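Gamma-glutamyl-gamma-aminobutyrate hydrolase PuuD (Escherichia coli, PDB 6VTV) hydrolyses the gamma-glutamyl linkage of gamma-glutamyl-gamma-aminobutyrate to release glutamate and 4-aminobutanoate, the last step of putrescine degradation to 4-aminobutanoate by this route. Local coordinates at residues 102-107 / 122-127; 115-120 / 221-226; 145-150 / 184-189; 196-201 / 212-217. One frame throughout, in Å; residues are numbered along the deposited sequence. Where two conformers were deposited one is given.

Contact 1 of 4, residues 102-107 / 122-127; sequences AIINAA and QELVVA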
loop_
_atom_site.group_PDB
_atom_site.type_symbol
_atom_site.label_atom_id
_atom_site.label_comp_id
_atom_site.label_asym_id
_atom_site.label_seq_id
_atom_site.Cartn_x
_atom_site.Cartn_y
_atom_site.Cartn_z
ATOM N N ALA B 102 -0.819 -14.778 -9.561
ATOM C CA ALA B 102 0.557 -14.716 -10.042
ATOM C C ALA B 102 1.551 -14.838 -8.893
ATOM O O ALA B 102 2.540 -15.572 -8.991
ATOM C CB ALA B 102 0.784 -13.419 -10.819
ATOM N N ILE B 103 1.301 -14.131 -7.789
ATOM C CA ILE B 103 2.283 -14.117 -6.712
ATOM C C ILE B 103 2.244 -15.410 -5.899
ATOM O O ILE B 103 3.257 -15.800 -5.308
ATOM C CB ILE B 103 2.088 -12.874 -5.826
ATOM C CG1 ILE B 103 3.388 -12.543 -5.089
ATOM C CG2 ILE B 103 0.939 -13.070 -4.846
ATOM C CD1 ILE B 103 3.461 -11.120 -4.594
ATOM N N ILE B 104 1.103 -16.103 -5.859
ATOM C CA ILE B 104 1.059 -17.403 -5.192
ATOM C C ILE B 104 1.894 -18.419 -5.961
ATOM O O ILE B 104 2.769 -19.083 -5.394
ATOM C CB ILE B 104 -0.395 -17.885 -5.027
ATOM C CG1 ILE B 104 -1.134 -17.055 -3.977
ATOM C CG2 ILE B 104 -0.424 -19.358 -4.644
ATOM C CD1 ILE B 104 -2.631 -17.294 -3.975
ATOM N N ASN B 105 1.637 -18.548 -7.267
ATOM C CA ASN B 105 2.376 -19.502 -8.090
ATOM C C ASN B 105 3.873 -19.229 -8.045
ATOM O O ASN B 105 4.682 -20.163 -7.990
ATOM C CB ASN B 105 1.875 -19.443 -9.533
ATOM C CG ASN B 105 0.525 -20.105 -9.710
ATOM O OD1 ASN B 105 0.306 -21.227 -9.257
ATOM N ND2 ASN B 105 -0.391 -19.407 -10.372
ATOM N N ALA B 106 4.260 -17.954 -8.073
ATOM C CA ALA B 106 5.676 -17.612 -8.016
ATOM C C ALA B 106 6.272 -17.951 -6.656
ATOM O O ALA B 106 7.379 -18.496 -6.577
ATOM C CB ALA B 106 5.865 -16.131 -8.336
ATOM N N ALA B 107 5.552 -17.645 -5.575
ATOM C CA ALA B 107 6.075 -17.923 -4.241
ATOM C C ALA B 107 6.133 -19.419 -3.954
ATOM O O ALA B 107 6.967 -19.861 -3.156
ATOM C CB ALA B 107 5.232 -17.214 -3.182
ATOM N N GLN B 122 -9.055 -18.764 0.147
ATOM C CA GLN B 122 -9.784 -19.085 -1.074
ATOM C C GLN B 122 -8.925 -18.847 -2.309
ATOM O O GLN B 122 -9.043 -19.580 -3.298
ATOM C CB GLN B 122 -11.073 -18.264 -1.138
ATOM C CG GLN B 122 -12.000 -18.503 0.051
ATOM C CD GLN B 122 -13.102 -17.465 0.159
ATOM O OE1 GLN B 122 -13.108 -16.473 -0.569
ATOM N NE2 GLN B 122 -14.039 -17.689 1.073
ATOM N N GLU B 123 -8.052 -17.839 -2.270
ATOM C CA GLU B 123 -7.091 -17.656 -3.351
ATOM C C GLU B 123 -6.109 -18.820 -3.415
ATOM O O GLU B 123 -5.756 -19.282 -4.506
ATOM C CB GLU B 123 -6.348 -16.331 -3.175
ATOM C CG GLU B 123 -7.186 -15.110 -3.514
ATOM C CD GLU B 123 -6.555 -13.815 -3.039
ATOM O OE1 GLU B 123 -5.650 -13.870 -2.180
ATOM O OE2 GLU B 123 -6.963 -12.741 -3.526
ATOM N N LEU B 124 -5.665 -19.311 -2.254
ATOM C CA LEU B 124 -4.761 -20.457 -2.222
ATOM C C LEU B 124 -5.424 -21.695 -2.811
ATOM O O LEU B 124 -4.810 -22.433 -3.591
ATOM C CB LEU B 124 -4.312 -20.729 -0.785
ATOM C CG LEU B 124 -2.836 -20.547 -0.430
ATOM C CD1 LEU B 124 -2.508 -21.300 0.853
ATOM C CD2 LEU B 124 -1.942 -21.012 -1.570
ATOM N N VAL B 125 -6.680 -21.942 -2.436
ATOM C CA VAL B 125 -7.386 -23.127 -2.913
ATOM C C VAL B 125 -7.565 -23.067 -4.424
ATOM O O VAL B 125 -7.345 -24.059 -5.130
ATOM C CB VAL B 125 -8.736 -23.268 -2.185
ATOM C CG1 VAL B 125 -9.595 -24.336 -2.844
ATOM C CG2 VAL B 125 -8.510 -23.589 -0.714
ATOM N N VAL B 126 -7.946 -21.901 -4.947
ATOM C CA VAL B 126 -8.183 -21.781 -6.382
ATOM C C VAL B 126 -6.866 -21.820 -7.151
ATOM O O VAL B 126 -6.785 -22.414 -8.233
ATOM C CB VAL B 126 -8.984 -20.500 -6.682
ATOM C CG1 VAL B 126 -9.063 -20.252 -8.182
ATOM C CG2 VAL B 126 -10.379 -20.605 -6.089
ATOM N N ALA B 127 -5.811 -21.209 -6.602
ATOM C CA ALA B 127 -4.547 -21.135 -7.328
ATOM C C ALA B 127 -3.919 -22.508 -7.524
ATOM O O ALA B 127 -3.202 -22.727 -8.508
ATOM C CB ALA B 127 -3.570 -20.211 -6.601
HETATM O O HOH W 1 -2.844 -21.116 -10.378
HETATM O O HOH W 2 -0.911 -23.499 -10.513
#

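Contact 2 of 4, residues 115-120 / 221-226; sequences FAICRG and LGVQWH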
loop_
_atom_site.group_PDB
_atom_site.type_symbol
_atom_site.label_atom_id
_atom_site.label_comp_id
_atom_site.label_asym_id
_atom_site.label_seq_id
_atom_site.Cartn_x
_atom_site.Cartn_y
_atom_site.Cartn_z
ATOM N N PHE B 115 1.244 -16.528 4.053
ATOM C CA PHE B 115 0.195 -16.560 5.063
ATOM C C PHE B 115 -1.033 -15.875 4.485
ATOM O O PHE B 115 -0.981 -14.690 4.141
ATOM C CB PHE B 115 0.636 -15.881 6.362
ATOM C CG PHE B 115 -0.341 -16.047 7.491
ATOM C CD1 PHE B 115 -0.993 -17.254 7.686
ATOM C CD2 PHE B 115 -0.604 -15.001 8.359
ATOM C CE1 PHE B 115 -1.894 -17.414 8.722
ATOM C CE2 PHE B 115 -1.504 -15.155 9.400
ATOM C CZ PHE B 115 -2.148 -16.363 9.582
ATOM N N ALA B 116 -2.129 -16.621 4.377
ATOM C CA ALA B 116 -3.333 -16.167 3.701
ATOM C C ALA B 116 -4.512 -16.174 4.664
ATOM O O ALA B 116 -4.661 -17.097 5.470
ATOM C CB ALA B 116 -3.632 -17.048 2.489
ATOM N N ILE B 117 -5.350 -15.143 4.572
ATOM C CA ILE B 117 -6.466 -14.936 5.490
ATOM C C ILE B 117 -7.752 -14.804 4.684
ATOM O O ILE B 117 -7.836 -13.973 3.772
ATOM C CB ILE B 117 -6.250 -13.691 6.370
ATOM C CG1 ILE B 117 -5.073 -13.905 7.327
ATOM C CG2 ILE B 117 -7.524 -13.352 7.141
ATOM C CD1 ILE B 117 -4.803 -12.724 8.238
ATOM N N CYS B 118 -8.749 -15.626 5.030
ATOM C CA CYS B 118 -10.102 -15.559 4.481
ATOM C C CYS B 118 -10.091 -15.635 2.956
ATOM O O CYS B 118 -9.999 -16.729 2.391
ATOM C CB CYS B 118 -10.812 -14.288 4.961
ATOM S SG CYS B 118 -12.572 -14.199 4.535
ATOM N N ARG B 119 -10.189 -14.489 2.275
ATOM C CA ARG B 119 -10.094 -14.501 0.817
ATOM C C ARG B 119 -8.760 -15.069 0.357
ATOM O O ARG B 119 -8.684 -15.694 -0.707
ATOM C CB ARG B 119 -10.289 -13.093 0.252
ATOM C CG ARG B 119 -10.433 -13.061 -1.262
ATOM C CD ARG B 119 -9.942 -11.744 -1.831
ATOM N NE ARG B 119 -10.734 -11.322 -2.980
ATOM C CZ ARG B 119 -10.416 -11.582 -4.242
ATOM N NH1 ARG B 119 -9.317 -12.267 -4.525
ATOM N NH2 ARG B 119 -11.197 -11.156 -5.224
ATOM N N GLY B 120 -7.700 -14.860 1.140
ATOM C CA GLY B 120 -6.411 -15.429 0.790
ATOM C C GLY B 120 -6.430 -16.946 0.769
ATOM O O GLY B 120 -5.850 -17.569 -0.124
ATOM N N LEU B 221 0.497 -21.306 4.395
ATOM C CA LEU B 221 -0.657 -21.568 5.242
ATOM C C LEU B 221 -1.784 -20.592 4.934
ATOM O O LEU B 221 -1.551 -19.395 4.738
ATOM C CB LEU B 221 -0.273 -21.464 6.721
ATOM C CG LEU B 221 -1.408 -21.511 7.745
ATOM C CD1 LEU B 221 -2.031 -22.899 7.796
ATOM C CD2 LEU B 221 -0.908 -21.088 9.118
ATOM N N GLY B 222 -3.001 -21.109 4.894
ATOM C CA GLY B 222 -4.183 -20.272 4.774
ATOM C C GLY B 222 -5.194 -20.621 5.843
ATOM O O GLY B 222 -5.349 -21.785 6.209
ATOM N N VAL B 223 -5.866 -19.593 6.359
ATOM C CA VAL B 223 -6.934 -19.771 7.333
ATOM C C VAL B 223 -8.161 -19.017 6.844
ATOM O O VAL B 223 -8.057 -17.969 6.197
ATOM C CB VAL B 223 -6.528 -19.305 8.754
ATOM C CG1 VAL B 223 -5.288 -20.050 9.225
ATOM C CG2 VAL B 223 -6.295 -17.803 8.791
ATOM N N GLN B 224 -9.337 -19.571 7.142
ATOM C CA GLN B 224 -10.587 -18.975 6.688
ATOM C C GLN B 224 -11.084 -17.879 7.622
ATOM O O GLN B 224 -11.823 -16.992 7.179
ATOM C CB GLN B 224 -11.653 -20.065 6.532
ATOM C CG GLN B 224 -12.993 -19.584 5.994
ATOM C CD GLN B 224 -12.905 -19.046 4.578
ATOM O OE1 GLN B 224 -12.886 -19.807 3.609
ATOM N NE2 GLN B 224 -12.857 -17.724 4.451
ATOM N N TRP B 225 -10.684 -17.907 8.889
ATOM C CA TRP B 225 -11.103 -16.895 9.846
ATOM C C TRP B 225 -10.178 -15.682 9.748
ATOM O O TRP B 225 -9.354 -15.569 8.837
ATOM C CB TRP B 225 -11.146 -17.483 11.254
ATOM C CG TRP B 225 -9.841 -18.019 11.759
ATOM C CD1 TRP B 225 -8.923 -17.356 12.521
ATOM C CD2 TRP B 225 -9.320 -19.341 11.566
ATOM N NE1 TRP B 225 -7.859 -18.176 12.804
ATOM C CE2 TRP B 225 -8.078 -19.401 12.230
ATOM C CE3 TRP B 225 -9.782 -20.478 10.893
ATOM C CZ2 TRP B 225 -7.291 -20.552 12.239
ATOM C CZ3 TRP B 225 -8.998 -21.619 10.903
ATOM C CH2 TRP B 225 -7.768 -21.647 11.572
ATOM N N HIS B 226 -10.311 -14.751 10.697
ATOM C CA HIS B 226 -9.594 -13.477 10.679
ATOM C C HIS B 226 -8.719 -13.374 11.924
ATOM O O HIS B 226 -9.124 -12.776 12.933
ATOM C CB HIS B 226 -10.564 -12.300 10.597
ATOM C CG HIS B 226 -11.118 -12.071 9.225
ATOM N ND1 HIS B 226 -10.787 -10.969 8.465
ATOM C CD2 HIS B 226 -11.981 -12.798 8.476
ATOM C CE1 HIS B 226 -11.421 -11.029 7.308
ATOM N NE2 HIS B 226 -12.152 -12.128 7.289
#

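Contact 3 of 4, residues 145-150 / 184-189; sequences HREDPE and NSLHGQ. With MN (manganese (II) ion), chain D.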
loop_
_atom_site.group_PDB
_atom_site.type_symbol
_atom_site.label_atom_id
_atom_site.label_comp_id
_atom_site.label_asym_id
_atom_site.label_seq_id
_atom_site.Cartn_x
_atom_site.Cartn_y
_atom_site.Cartn_z
ATOM N N HIS B 145 -21.675 -19.179 8.419
ATOM C CA HIS B 145 -20.304 -18.695 8.491
ATOM C C HIS B 145 -20.184 -17.194 8.268
ATOM O O HIS B 145 -19.103 -16.637 8.483
ATOM C CB HIS B 145 -19.434 -19.443 7.474
ATOM C CG HIS B 145 -19.120 -20.853 7.870
ATOM N ND1 HIS B 145 -18.039 -21.182 8.660
ATOM C CD2 HIS B 145 -19.749 -22.020 7.591
ATOM C CE1 HIS B 145 -18.014 -22.489 8.848
ATOM N NE2 HIS B 145 -19.040 -23.021 8.210
ATOM N N ARG B 146 -21.258 -16.528 7.854
ATOM C CA ARG B 146 -21.218 -15.091 7.632
ATOM C C ARG B 146 -21.431 -14.334 8.934
ATOM O O ARG B 146 -22.076 -14.821 9.867
ATOM C CB ARG B 146 -22.286 -14.668 6.625
ATOM C CG ARG B 146 -22.085 -15.213 5.232
ATOM C CD ARG B 146 -23.309 -14.959 4.373
ATOM N NE ARG B 146 -24.501 -15.580 4.942
ATOM C CZ ARG B 146 -25.709 -15.519 4.392
ATOM N NH1 ARG B 146 -25.890 -14.859 3.256
ATOM N NH2 ARG B 146 -26.736 -16.116 4.981
ATOM N N GLU B 147 -20.882 -13.124 8.986
ATOM C CA GLU B 147 -21.144 -12.219 10.088
ATOM C C GLU B 147 -22.479 -11.508 9.875
ATOM O O GLU B 147 -23.050 -11.511 8.781
ATOM C CB GLU B 147 -20.011 -11.202 10.222
ATOM C CG GLU B 147 -20.135 -9.999 9.291
ATOM C CD GLU B 147 -19.740 -10.305 7.853
ATOM O OE1 GLU B 147 -19.396 -11.468 7.548
ATOM O OE2 GLU B 147 -19.775 -9.374 7.020
ATOM N N ASP B 148 -22.983 -10.895 10.945
ATOM C CA ASP B 148 -24.187 -10.080 10.860
ATOM C C ASP B 148 -23.776 -8.655 10.515
ATOM O O ASP B 148 -23.203 -7.962 11.370
ATOM C CB ASP B 148 -24.959 -10.118 12.172
ATOM C CG ASP B 148 -26.377 -9.591 12.036
ATOM O OD1 ASP B 148 -26.678 -8.929 11.020
ATOM O OD2 ASP B 148 -27.192 -9.836 12.952
ATOM N N PRO B 149 -24.039 -8.174 9.296
ATOM C CA PRO B 149 -23.508 -6.862 8.888
ATOM C C PRO B 149 -24.157 -5.672 9.583
ATOM O O PRO B 149 -23.596 -4.571 9.520
ATOM C CB PRO B 149 -23.771 -6.837 7.377
ATOM C CG PRO B 149 -24.943 -7.752 7.185
ATOM C CD PRO B 149 -24.777 -8.842 8.208
ATOM N N GLU B 150 -25.305 -5.847 10.238
ATOM C CA GLU B 150 -25.956 -4.748 10.946
ATOM C C GLU B 150 -25.507 -4.631 12.397
ATOM O O GLU B 150 -25.810 -3.623 13.049
ATOM C CB GLU B 150 -27.474 -4.902 10.900
ATOM C CG GLU B 150 -28.049 -4.956 9.493
ATOM C CD GLU B 150 -29.354 -4.199 9.360
ATOM O OE1 GLU B 150 -30.288 -4.435 10.159
ATOM O OE2 GLU B 150 -29.430 -3.347 8.451
ATOM N N ASN B 184 -13.402 -16.553 14.770
ATOM C CA ASN B 184 -14.463 -15.759 14.173
ATOM C C ASN B 184 -14.775 -16.290 12.773
ATOM O O ASN B 184 -14.096 -17.176 12.251
ATOM C CB ASN B 184 -14.081 -14.276 14.138
ATOM C CG ASN B 184 -12.713 -14.031 13.524
ATOM O OD1 ASN B 184 -12.267 -14.771 12.649
ATOM N ND2 ASN B 184 -12.043 -12.980 13.983
ATOM N N SER B 185 -15.821 -15.745 12.162
ATOM C CA SER B 185 -16.246 -16.216 10.847
ATOM C C SER B 185 -16.952 -15.078 10.128
ATOM O O SER B 185 -17.969 -14.574 10.613
ATOM C CB SER B 185 -17.164 -17.436 10.970
ATOM O OG SER B 185 -17.323 -18.099 9.728
ATOM N N LEU B 186 -16.412 -14.667 8.981
ATOM C CA LEU B 186 -16.983 -13.588 8.182
ATOM C C LEU B 186 -16.834 -13.923 6.695
ATOM O O LEU B 186 -16.183 -13.218 5.927
ATOM C CB LEU B 186 -16.322 -12.246 8.500
ATOM C CG LEU B 186 -16.250 -11.753 9.948
ATOM C CD1 LEU B 186 -14.972 -12.238 10.612
ATOM C CD2 LEU B 186 -16.333 -10.234 10.002
ATOM N N HIS B 187 -17.454 -15.022 6.267
ATOM C CA HIS B 187 -17.313 -15.462 4.887
ATOM C C HIS B 187 -18.588 -16.151 4.423
ATOM O O HIS B 187 -19.155 -16.978 5.143
ATOM C CB HIS B 187 -16.111 -16.400 4.722
ATOM C CG HIS B 187 -16.163 -17.618 5.592
ATOM N ND1 HIS B 187 -16.376 -18.882 5.086
ATOM C CD2 HIS B 187 -16.015 -17.769 6.929
ATOM C CE1 HIS B 187 -16.364 -19.758 6.074
ATOM N NE2 HIS B 187 -16.147 -19.108 7.203
ATOM N N GLY B 188 -19.028 -15.800 3.216
ATOM C CA GLY B 188 -20.175 -16.433 2.594
ATOM C C GLY B 188 -19.761 -17.463 1.567
ATOM O O GLY B 188 -20.595 -18.200 1.033
ATOM N N GLN B 189 -18.464 -17.511 1.276
ATOM C CA GLN B 189 -17.884 -18.514 0.402
ATOM C C GLN B 189 -16.891 -19.355 1.194
ATOM O O GLN B 189 -16.427 -18.959 2.268
ATOM C CB GLN B 189 -17.194 -17.871 -0.810
ATOM C CG GLN B 189 -18.121 -17.014 -1.661
ATOM C CD GLN B 189 -17.584 -16.775 -3.059
ATOM O OE1 GLN B 189 -16.395 -16.957 -3.320
ATOM N NE2 GLN B 189 -18.462 -16.368 -3.968
HETATM MN MN MN D . -16.188 -19.975 9.247
HETATM O O HOH W 3 -20.194 -15.368 12.067
HETATM O O HOH W 4 -14.237 -18.904 9.814
#

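Contact 4 of 4, residues 196-201 / 212-217; sequences PRLRVE and VSVINH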
loop_
_atom_site.group_PDB
_atom_site.type_symbol
_atom_site.label_atom_id
_atom_site.label_comp_id
_atom_site.label_asym_id
_atom_site.label_seq_id
_atom_site.Cartn_x
_atom_site.Cartn_y
_atom_site.Cartn_z
ATOM N N PRO B 196 -5.154 -32.065 -4.280
ATOM C CA PRO B 196 -4.180 -32.919 -3.583
ATOM C C PRO B 196 -2.853 -32.228 -3.311
ATOM O O PRO B 196 -2.070 -32.736 -2.498
ATOM C CB PRO B 196 -4.005 -34.111 -4.536
ATOM C CG PRO B 196 -4.468 -33.611 -5.868
ATOM C CD PRO B 196 -5.571 -32.644 -5.568
ATOM N N ARG B 197 -2.576 -31.096 -3.965
ATOM C CA ARG B 197 -1.398 -30.306 -3.625
ATOM C C ARG B 197 -1.494 -29.709 -2.229
ATOM O O ARG B 197 -0.463 -29.387 -1.631
ATOM C CB ARG B 197 -1.197 -29.184 -4.646
ATOM C CG ARG B 197 -0.852 -29.653 -6.049
ATOM C CD ARG B 197 -0.873 -28.489 -7.030
ATOM N NE ARG B 197 0.178 -27.516 -6.749
ATOM C CZ ARG B 197 0.250 -26.311 -7.304
ATOM N NH1 ARG B 197 -0.674 -25.922 -8.173
ATOM N NH2 ARG B 197 1.243 -25.491 -6.989
ATOM N N LEU B 198 -2.705 -29.557 -1.703
ATOM C CA LEU B 198 -2.946 -28.949 -0.405
ATOM C C LEU B 198 -3.307 -30.013 0.622
ATOM O O LEU B 198 -3.894 -31.047 0.292
ATOM C CB LEU B 198 -4.080 -27.919 -0.481
ATOM C CG LEU B 198 -3.734 -26.444 -0.682
ATOM C CD1 LEU B 198 -2.664 -26.279 -1.743
ATOM C CD2 LEU B 198 -4.982 -25.649 -1.044
ATOM N N ARG B 199 -2.950 -29.745 1.873
ATOM C CA ARG B 199 -3.302 -30.588 3.004
ATOM C C ARG B 199 -4.290 -29.842 3.894
ATOM O O ARG B 199 -4.123 -28.645 4.148
ATOM C CB ARG B 199 -2.049 -30.976 3.797
ATOM C CG ARG B 199 -2.292 -31.344 5.248
ATOM C CD ARG B 199 -1.076 -31.020 6.111
ATOM N NE ARG B 199 0.162 -31.579 5.571
ATOM C CZ ARG B 199 1.164 -30.852 5.084
ATOM N NH1 ARG B 199 1.081 -29.527 5.068
ATOM N NH2 ARG B 199 2.253 -31.448 4.616
ATOM N N VAL B 200 -5.327 -30.543 4.350
ATOM C CA VAL B 200 -6.332 -29.911 5.194
ATOM C C VAL B 200 -5.764 -29.727 6.594
ATOM O O VAL B 200 -5.232 -30.668 7.197
ATOM C CB VAL B 200 -7.623 -30.743 5.211
ATOM C CG1 VAL B 200 -8.609 -30.173 6.219
ATOM C CG2 VAL B 200 -8.241 -30.782 3.820
ATOM N N GLU B 201 -5.866 -28.505 7.114
ATOM C CA GLU B 201 -5.313 -28.173 8.421
ATOM C C GLU B 201 -6.357 -28.124 9.527
ATOM O O GLU B 201 -6.048 -28.489 10.666
ATOM C CB GLU B 201 -4.583 -26.826 8.361
ATOM C CG GLU B 201 -3.272 -26.864 7.594
ATOM C CD GLU B 201 -2.137 -27.464 8.402
ATOM O OE1 GLU B 201 -2.313 -27.664 9.623
ATOM O OE2 GLU B 201 -1.070 -27.740 7.817
ATOM N N VAL B 212 -5.858 -24.594 5.343
ATOM C CA VAL B 212 -5.121 -25.466 4.433
ATOM C C VAL B 212 -3.645 -25.091 4.481
ATOM O O VAL B 212 -3.262 -24.036 4.988
ATOM C CB VAL B 212 -5.638 -25.379 2.981
ATOM C CG1 VAL B 212 -7.031 -25.962 2.869
ATOM C CG2 VAL B 212 -5.613 -23.936 2.491
ATOM N N SER B 213 -2.814 -25.975 3.933
ATOM C CA SER B 213 -1.399 -25.688 3.769
ATOM C C SER B 213 -0.877 -26.466 2.570
ATOM O O SER B 213 -1.372 -27.549 2.252
ATOM C CB SER B 213 -0.589 -26.029 5.027
ATOM O OG SER B 213 -0.325 -27.417 5.114
ATOM N N VAL B 214 0.124 -25.898 1.905
ATOM C CA VAL B 214 0.691 -26.512 0.710
ATOM C C VAL B 214 1.683 -27.589 1.129
ATOM O O VAL B 214 2.625 -27.324 1.883
ATOM C CB VAL B 214 1.362 -25.466 -0.190
ATOM C CG1 VAL B 214 2.123 -26.144 -1.318
ATOM C CG2 VAL B 214 0.324 -24.509 -0.751
ATOM N N ILE B 215 1.468 -28.812 0.642
ATOM C CA ILE B 215 2.405 -29.898 0.892
ATOM C C ILE B 215 3.709 -29.618 0.158
ATOM O O ILE B 215 3.715 -29.035 -0.935
ATOM C CB ILE B 215 1.790 -31.241 0.460
ATOM C CG1 ILE B 215 0.435 -31.445 1.136
ATOM C CG2 ILE B 215 2.721 -32.398 0.785
ATOM C CD1 ILE B 215 -0.359 -32.603 0.573
ATOM N N ASN B 216 4.826 -30.017 0.771
ATOM C CA ASN B 216 6.168 -29.868 0.214
ATOM C C ASN B 216 6.588 -28.409 0.073
ATOM O O ASN B 216 7.522 -28.100 -0.673
ATOM C CB ASN B 216 6.301 -30.590 -1.132
ATOM C CG ASN B 216 6.086 -32.088 -1.010
ATOM O OD1 ASN B 216 6.522 -32.711 -0.042
ATOM N ND2 ASN B 216 5.411 -32.672 -1.994
ATOM N N HIS B 217 5.912 -27.501 0.774
ATOM C CA HIS B 217 6.329 -26.118 0.899
ATOM C C HIS B 217 6.642 -25.820 2.360
ATOM O O HIS B 217 5.912 -26.272 3.248
ATOM C CB HIS B 217 5.242 -25.158 0.390
ATOM C CG HIS B 217 5.689 -23.732 0.288
ATOM N ND1 HIS B 217 5.804 -22.908 1.387
ATOM C CD2 HIS B 217 6.051 -22.985 -0.781
ATOM C CE1 HIS B 217 6.218 -21.715 0.999
ATOM N NE2 HIS B 217 6.374 -21.734 -0.313
HETATM O O HOH W 5 1.857 -29.491 -2.638
HETATM O O HOH W 6 4.005 -28.656 4.584
#

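Contact 1 of 4, residues 102-107 / 122-127
Ile104 of helix 102-107 meets Ala127 of helix 122-127 where the two helix axes pass 10.0 Å apart at a crossing angle of -68°. The CA atoms of Ile104 and Ala127 lie 7.1 Å apart. No hydrogen bond links the two segments directly, and Ile104 carries most of the packing. Its CG1 is anti to the carbonyl carbon (chi1 -71°), which sets CG2 anti to the backbone N. The two branches then reach different targets. CG2 of Ile104 touches Ala127 CB at 3.8 Å and also meets Leu124 CD2. CD1 of Ile104 comes to 3.7 Å from the carbonyl O of Glu123. The same CD1 lies 3.9 Å from Glu123 CB. Leu124 joins in with the end of its side chain, which meets Ile104 obliquely. The O of Glu123 also accepts the helix bond from Ala127 N.

Asn105 marks the wetter border. Water 1 accepts from Asn105 ND2 at 3.0 Å and sits close to Ala127 O. Water 2 lies 2.9 Å from Asn105 OD1.

The carboxylate of Glu123 has its partners beyond the contact. Its OE2 forms salt bridges with Arg119 and Arg96 and a hydrogen bond with Ser100. Met101, also on helix 94-109, touches both Glu123 and Ala127. Ile104 and Glu123 both rest on Leu71 of strand 68-71, and Ile103 and Ala107 touch Ile69 of the same strand. Gln122 and Val126 of helix 119-127 pack on Leu132 of strand 132-133. Helices 94-109 and 119-127 thus pack together against the central sheet of the alpha/beta class I glutamine amidotransferase fold.

Contact 2 of 4, residues 115-120 / 221-226
Cys118 and His226 meet through the torsions of both: Cys118 SG is anti to the backbone N (chi1 -172°), and His226 CG is anti to its carbonyl carbon, beside the backbone N (chi1 -78°). Cys118 also has an unusual backbone, with phi at 55°. SG then lies 3.5 Å from His226 NE2. The ring is oblique to the sulfur, and Cys118 CB is slightly nearer, 3.4 Å from His226 NE2. The Gln224 chain bends at chi2, and its NE2 lies 3.5 Å from Cys118 SG. ND1 of His226 is hydrogen-bonded to Glu228, and Tyr157 meets the His226 ring edge-to-face. Ile117 CG2 lies over one face of that ring, toward its rim, and is 3.3 Å from Trp225 O.

Behind the site the two strands run parallel. Ala116 N donates to Leu221 O at 2.9 Å, and Val223 N donates to Ala116 O. The last bond of the ladder runs from Cys118 N to Val223 O at 2.7 Å and fixes the backbone of Cys118. Phe115, Ile117, Leu221 and Val223 share one face of the sheet. There Phe115 and Leu221 lie side by side, with Phe115 CE1 3.8 Å from Leu221 CD2. Phe241 closes on the Phe115 ring edge-to-face.

Cys118 is also the N-cap residue of the helix that follows. A cysteine in a sharp strand-to-helix turn is the nucleophile elbow of class I glutamine amidotransferases, the clan of peptidase C26. Cys118, His226 and Glu228 are the predicted catalytic residues, consistent with a Cys-His-Glu triad.

Contact 3 of 4, residues 145-150 / 184-189
His145, Ser185 and His187 bind one manganese ion and form half of a six-ligand metal site. The ion is 2.3 Å from His145 ND1, 2.2 Å from Ser185 OG and 2.2 Å from His187 NE2. Water 4, His161 and Glu210 complete the shell.

A second layer of bonds holds the ligands. The carbonyl O of His145 accepts twice. Ser185 OG donates to it in the carbonyl plane, on a lone pair, at 2.6 Å. His187 N approaches His145 O from above that plane at 3.2 Å. His187 ND1 donates to Gln189 O with the partner close to the ring plane, so the ring is held at both nitrogens, by the metal and by Gln189 O. NE2 of His145 is tied to Asp206. The two imidazoles lie side by side with their planes at 48°. His145 CB sits over one face of the His187 ring, 3.6 Å from its centroid.

Farther out, the chain of Arg146 runs beside Gly188, and its CG is 3.4 Å from His187 O. The guanidinium pairs with Glu144. Water 3 bridges Arg146 O and Ser185 O. Glu147 crosses Leu186 at about a right angle and places its OE1 3.3 Å from Leu186 CB.

Contact 4 of 4, residues 196-201 / 212-217
Arg199 and Ser213 form the hydrogen-bonded pair at the tight centre of two antiparallel strands. Arg199 N donates to Ser213 O at 2.7 Å in an almost straight bond (175°). Ser213 N returns a bond to Arg199 O at 3.0 Å. Leu198, Val212 and Val214 fill one face. Leu198 CD1 touches Val214 CG2 at 3.6 Å, and Leu198 CD2 reaches Val212 CG2 at 4.0 Å. Val125 and Leu121 of helix 119-127 and Leu108 of helix 94-109 cover this face.

The other face is polar. Ser213 OG lies between the backbone N and the carbonyl carbon (chi1 79°) and donates to Glu201 OE2 at 2.8 Å. Glu201 OE2 receives it on the lone pair away from OE1 and also accepts from Leu170 N. Arg199 has two conformers, so its weak bond to Ser213 OG is doubtful.

The contact is looser at Pro196 and Arg197, which are exposed. Arg197 O takes Ile215 N at 3.0 Å, and water 5 links Arg197 O with Ile215 O. Ile215 CD1 rests 3.5 Å from Pro196 O, and Ile215 CG1 meets Arg199 CB obliquely at 3.7 Å. A type II turn, Val214 to His217, follows. Strands 198-203 and 209-214 form a beta hairpin.

In the fold
Contact 2 is the core of the set, fully buried near the centre of the chain. Contact 1 is also largely buried and shares helix 119-127 with it, but contact 1 is apolar helix packing while contact 2 pairs strands beside the predicted catalytic residues. Contact 4 extends the same sheet: Val212 O accepts from Gly222 N, so the hairpin borders strand 220-223. It is partly buried, exposed at Pro196 and Arg197, and mixes apolar and charged faces. Contact 3, partly buried, has no regular structure and relies on metal coordination. Its centre lies about 16 Å from the chain centre, the farthest of the four. It reaches contact 2 through Asn184 OD1, which takes a probable hydrogen bond from His226 N.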